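Local coordinates for protein erythropoietin (Homo sapiens, PDB 1EER) that acts as a hormone that binds and dimerises its receptor, activating JAK2 signalling and so regulating red blood cell proliferation and differentiation, at residues Leu5-Arg10 with Glu159-Gly164; Leu17-Ala22 with Arg143-Phe148. The protein carries 5 engineered substitutions. All blocks are in the same frame, centred on the assembly; numbering follows the deposited sequence.

Interaction 1. Residues Leu5-Arg10 with Glu159-Gly164; sequences LICDSR and EACRTG
C7 and C161 meet without any flat group between them; beside them the R162 guanidinium lays one face, offset toward its rim, over E159 CA, 3.7 Å from the plane. Its charge is only loosely paired, NH1 of R162 standing 4.0 Å from E159 OE2. The contact itself is the C7–C161 disulfide, its SG atoms 2.0 Å apart. Both sulfurs turn away from their own carbonyl carbons and lie beside the backbone N (chi1 -73° and -78°), and the bridge twists by -93°, close to the relaxed right angle of a disulfide. Cysteine suits both sites because each CB points toward the other segment. Beside the bond, the methyl CG2 of I6 lies 4.4 Å from C161 SG. Each segment also has its own local bonds: T163 OG1 donates to A160 O from above the carbonyl plane, and D8, at the N-cap of helix 9-25, accepts a weak bond from R10 N at OD1. The disulfide thus ties the turn leading into helix 9-25 to the end of helix 138-161, while branched, apolar I6 packs on L108 and L109 of helix 91-111 and on T157 of helix 138-161.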
# COMPACT_ATOMS: atom_id res chain seq x y z
N LEU A 5 10.19 -12.03 3.09
CA LEU A 5 9.85 -10.61 3.10
C LEU A 5 9.03 -9.95 1.99
O LEU A 5 8.06 -9.26 2.28
CB LEU A 5 11.11 -9.79 3.35
CG LEU A 5 11.73 -10.04 4.73
CD1 LEU A 5 12.81 -11.10 4.62
CD2 LEU A 5 12.32 -8.76 5.28
N ILE A 6 9.40 -10.13 0.73
CA ILE A 6 8.62 -9.48 -0.32
C ILE A 6 7.32 -10.22 -0.61
O ILE A 6 6.40 -9.66 -1.20
CB ILE A 6 9.42 -9.32 -1.64
CG1 ILE A 6 8.91 -8.08 -2.39
CG2 ILE A 6 9.31 -10.56 -2.50
CD1 ILE A 6 9.69 -7.75 -3.66
N CYS A 7 7.25 -11.47 -0.16
CA CYS A 7 6.06 -12.28 -0.36
C CYS A 7 4.98 -11.92 0.64
O CYS A 7 3.90 -12.50 0.64
CB CYS A 7 6.42 -13.76 -0.26
SG CYS A 7 7.33 -14.29 -1.73
N ASP A 8 5.30 -10.96 1.51
CA ASP A 8 4.34 -10.50 2.50
C ASP A 8 3.74 -9.24 1.89
O ASP A 8 4.38 -8.19 1.84
CB ASP A 8 5.04 -10.18 3.82
CG ASP A 8 4.09 -9.69 4.89
OD1 ASP A 8 3.14 -8.95 4.57
OD2 ASP A 8 4.28 -10.06 6.07
N SER A 9 2.51 -9.37 1.40
CA SER A 9 1.81 -8.27 0.77
C SER A 9 2.01 -6.92 1.46
O SER A 9 2.35 -5.93 0.80
CB SER A 9 0.32 -8.60 0.71
OG SER A 9 0.00 -9.21 -0.52
N ARG A 10 1.79 -6.88 2.77
CA ARG A 10 1.92 -5.64 3.55
C ARG A 10 3.29 -5.01 3.42
O ARG A 10 3.43 -3.78 3.46
CB ARG A 10 1.64 -5.91 5.03
CG ARG A 10 0.27 -6.51 5.36
CD ARG A 10 -0.66 -6.57 4.16
NE ARG A 10 -1.78 -5.64 4.28
CZ ARG A 10 -2.55 -5.27 3.25
NH1 ARG A 10 -2.32 -5.76 2.04
NH2 ARG A 10 -3.54 -4.42 3.45
N GLU A 159 3.06 -13.87 -8.64
CA GLU A 159 3.25 -15.20 -9.19
C GLU A 159 4.46 -15.93 -8.63
O GLU A 159 4.39 -17.11 -8.31
CB GLU A 159 3.37 -15.13 -10.71
CG GLU A 159 3.76 -16.45 -11.36
CD GLU A 159 2.79 -16.88 -12.45
OE1 GLU A 159 2.32 -16.01 -13.22
OE2 GLU A 159 2.51 -18.10 -12.54
N ALA A 160 5.58 -15.21 -8.52
CA ALA A 160 6.83 -15.79 -8.05
C ALA A 160 6.77 -16.31 -6.61
O ALA A 160 7.45 -17.27 -6.26
CB ALA A 160 7.96 -14.77 -8.20
N CYS A 161 5.94 -15.68 -5.80
CA CYS A 161 5.82 -16.07 -4.40
C CYS A 161 5.16 -17.43 -4.21
O CYS A 161 5.39 -18.10 -3.21
CB CYS A 161 5.08 -14.98 -3.63
SG CYS A 161 6.18 -13.57 -3.25
N ARG A 162 4.33 -17.82 -5.17
CA ARG A 162 3.67 -19.12 -5.11
C ARG A 162 4.68 -20.14 -5.62
O ARG A 162 4.59 -20.60 -6.76
CB ARG A 162 2.42 -19.13 -5.99
CG ARG A 162 1.40 -18.05 -5.66
CD ARG A 162 0.12 -18.24 -6.47
NE ARG A 162 -0.11 -17.14 -7.40
CZ ARG A 162 -0.04 -17.26 -8.73
NH1 ARG A 162 0.26 -18.43 -9.28
NH2 ARG A 162 -0.27 -16.20 -9.50
N THR A 163 5.65 -20.49 -4.77
CA THR A 163 6.69 -21.44 -5.16
C THR A 163 7.07 -22.46 -4.09
O THR A 163 8.02 -22.25 -3.33
CB THR A 163 7.98 -20.71 -5.60
OG1 THR A 163 7.72 -19.95 -6.78
CG2 THR A 163 9.10 -21.71 -5.88
N GLY A 164 6.33 -23.57 -4.04
CA GLY A 164 6.64 -24.63 -3.09
C GLY A 164 7.66 -25.54 -3.76
O GLY A 164 8.61 -25.05 -4.37

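Interaction 2. Residues Leu17-Ala22 with Arg143-Phe148; sequences LEAKEA and RVYSNF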
# COMPACT_ATOMS: atom_id res chain seq x y z
N LEU A 17 1.93 2.23 -1.72
CA LEU A 17 1.14 3.34 -1.21
C LEU A 17 1.97 4.62 -1.18
O LEU A 17 1.45 5.72 -1.35
CB LEU A 17 0.61 3.03 0.19
CG LEU A 17 -0.37 1.85 0.25
CD1 LEU A 17 -0.71 1.54 1.70
CD2 LEU A 17 -1.62 2.17 -0.55
N GLU A 18 3.28 4.49 -0.97
CA GLU A 18 4.16 5.64 -0.97
C GLU A 18 4.14 6.23 -2.38
O GLU A 18 3.99 7.44 -2.55
CB GLU A 18 5.58 5.22 -0.63
CG GLU A 18 6.14 5.83 0.64
CD GLU A 18 7.26 5.01 1.23
OE1 GLU A 18 8.12 4.52 0.47
OE2 GLU A 18 7.29 4.85 2.47
N ALA A 19 4.30 5.36 -3.37
CA ALA A 19 4.32 5.77 -4.77
C ALA A 19 3.01 6.42 -5.19
O ALA A 19 3.00 7.38 -5.98
CB ALA A 19 4.63 4.57 -5.66
N LYS A 20 1.89 5.92 -4.66
CA LYS A 20 0.57 6.47 -4.97
C LYS A 20 0.51 7.91 -4.48
O LYS A 20 0.04 8.80 -5.18
CB LYS A 20 -0.51 5.63 -4.27
CG LYS A 20 -1.95 6.07 -4.53
CD LYS A 20 -2.90 4.94 -4.16
CE LYS A 20 -4.27 5.46 -3.78
NZ LYS A 20 -5.02 5.95 -4.96
N GLU A 21 1.01 8.13 -3.26
CA GLU A 21 1.00 9.47 -2.68
C GLU A 21 1.92 10.38 -3.49
O GLU A 21 1.61 11.54 -3.72
CB GLU A 21 1.43 9.41 -1.21
CG GLU A 21 1.42 10.75 -0.49
CD GLU A 21 0.04 11.37 -0.39
OE1 GLU A 21 -0.96 10.65 -0.61
OE2 GLU A 21 -0.05 12.59 -0.10
N ALA A 22 3.06 9.84 -3.92
CA ALA A 22 4.00 10.62 -4.71
C ALA A 22 3.29 11.04 -6.00
O ALA A 22 3.23 12.22 -6.33
CB ALA A 22 5.24 9.79 -5.03
N ARG A 143 4.42 9.17 -11.63
CA ARG A 143 3.29 8.39 -12.12
C ARG A 143 3.84 7.05 -12.62
O ARG A 143 3.24 6.00 -12.41
CB ARG A 143 2.57 9.13 -13.25
CG ARG A 143 1.48 8.30 -13.93
CD ARG A 143 0.72 9.13 -14.97
NE ARG A 143 1.54 9.49 -16.13
CZ ARG A 143 1.85 10.74 -16.46
NH1 ARG A 143 1.41 11.74 -15.72
NH2 ARG A 143 2.59 10.99 -17.54
N VAL A 144 5.00 7.10 -13.27
CA VAL A 144 5.64 5.90 -13.80
C VAL A 144 6.11 5.02 -12.62
O VAL A 144 6.01 3.79 -12.66
CB VAL A 144 6.88 6.28 -14.69
CG1 VAL A 144 7.81 5.09 -14.85
CG2 VAL A 144 6.41 6.76 -16.06
N TYR A 145 6.63 5.67 -11.58
CA TYR A 145 7.11 4.99 -10.38
C TYR A 145 5.97 4.16 -9.80
O TYR A 145 6.15 2.98 -9.51
CB TYR A 145 7.60 6.03 -9.36
CG TYR A 145 7.96 5.49 -7.99
CD1 TYR A 145 8.82 4.41 -7.85
CD2 TYR A 145 7.47 6.10 -6.83
CE1 TYR A 145 9.21 3.95 -6.58
CE2 TYR A 145 7.85 5.65 -5.56
CZ TYR A 145 8.72 4.57 -5.44
OH TYR A 145 9.09 4.11 -4.20
N SER A 146 4.80 4.78 -9.64
CA SER A 146 3.62 4.10 -9.10
C SER A 146 3.08 3.01 -10.04
O SER A 146 2.82 1.89 -9.60
CB SER A 146 2.51 5.12 -8.82
OG SER A 146 1.33 4.49 -8.35
N ASN A 147 2.92 3.33 -11.32
CA ASN A 147 2.40 2.36 -12.28
C ASN A 147 3.30 1.13 -12.38
O ASN A 147 2.81 0.01 -12.57
CB ASN A 147 2.24 3.00 -13.67
CG ASN A 147 0.89 3.68 -13.85
OD1 ASN A 147 -0.04 3.46 -13.08
ND2 ASN A 147 0.78 4.50 -14.88
N PHE A 148 4.61 1.33 -12.26
CA PHE A 148 5.55 0.21 -12.34
C PHE A 148 5.48 -0.73 -11.13
O PHE A 148 5.39 -1.96 -11.27
CB PHE A 148 6.99 0.71 -12.48
CG PHE A 148 7.97 -0.37 -12.85
CD1 PHE A 148 8.53 -1.18 -11.87
CD2 PHE A 148 8.32 -0.58 -14.18
CE1 PHE A 148 9.43 -2.19 -12.21
CE2 PHE A 148 9.22 -1.59 -14.53
CZ PHE A 148 9.77 -2.40 -13.54
O HOH W 1 8.74 5.52 -2.25
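A19 and S146 bring helices 9-25 and 138-161 together in the up-up-down-down four-helix bundle of this cytokine family, in which these two helices run antiparallel, and their small side chains let the backbones come close. The CA atoms of A19 and S146 are 4.7 Å apart, and the short helical segments approach to 8.1 Å at a crossing angle of -151°. A19 CB sits 3.6 Å from CA of S146 and also against the ring of Y145, about equally near CD2 and CE2. It meets the ring obliquely, so this is a close apolar contact rather than a stack. With CG anti to the backbone N (chi1 172°), the tyrosine ring leaves its own helix toward helix 9-25 and lies alongside A19, where a methyl is compact enough to fit beside it. S146 OG merely packs against K20, 4.0 Å from its CA; serine adds little bulk at this close approach.

In the next shell, Y145 also packs on A98 and L102 of helix 91-111, A22 on F142, and A19 on L149, so A19 and the Y145 ring have further apolar neighbours. F148 reaches L67 and L70 of helix 56-82, a place suited to a large aromatic. The polar residues R143 and N147 face another protein chain, presumably the receptor: R143 NH2 forms a salt bridge to an acidic side chain of that chain, and N147 ND2 a hydrogen bond to a polar one. The CB of long K20 points away from helix 138-161. E18 is linked to Y145 through a water, which donates to E18 OE1 at 3.0 Å. The same water lies in the plane of the Y145 ring, at its edge, 2.4 Å from Y145 OH, a separation so short that its details are doubtful.

How the interactions relate
Interaction 2 joins helix 9-25 to helix 138-161 directly, whereas interaction 1 ties the 3-10 turn just before helix 9-25 to the end of the other helix. Interaction 2 is buried, its centre about 9 Å from that of the chain, and relies on small residues and an aromatic ring pressed together without covalent help. Interaction 1, its centre about 18 Å out, lies partly buried near the chain termini; there the link is a disulfide with little packing beside it. The centres are 20 Å apart and their nearest atoms about 7 Å, so neither touches the other. Together they connect the same two elements at two levels, covalently near the ends and by close packing farther in.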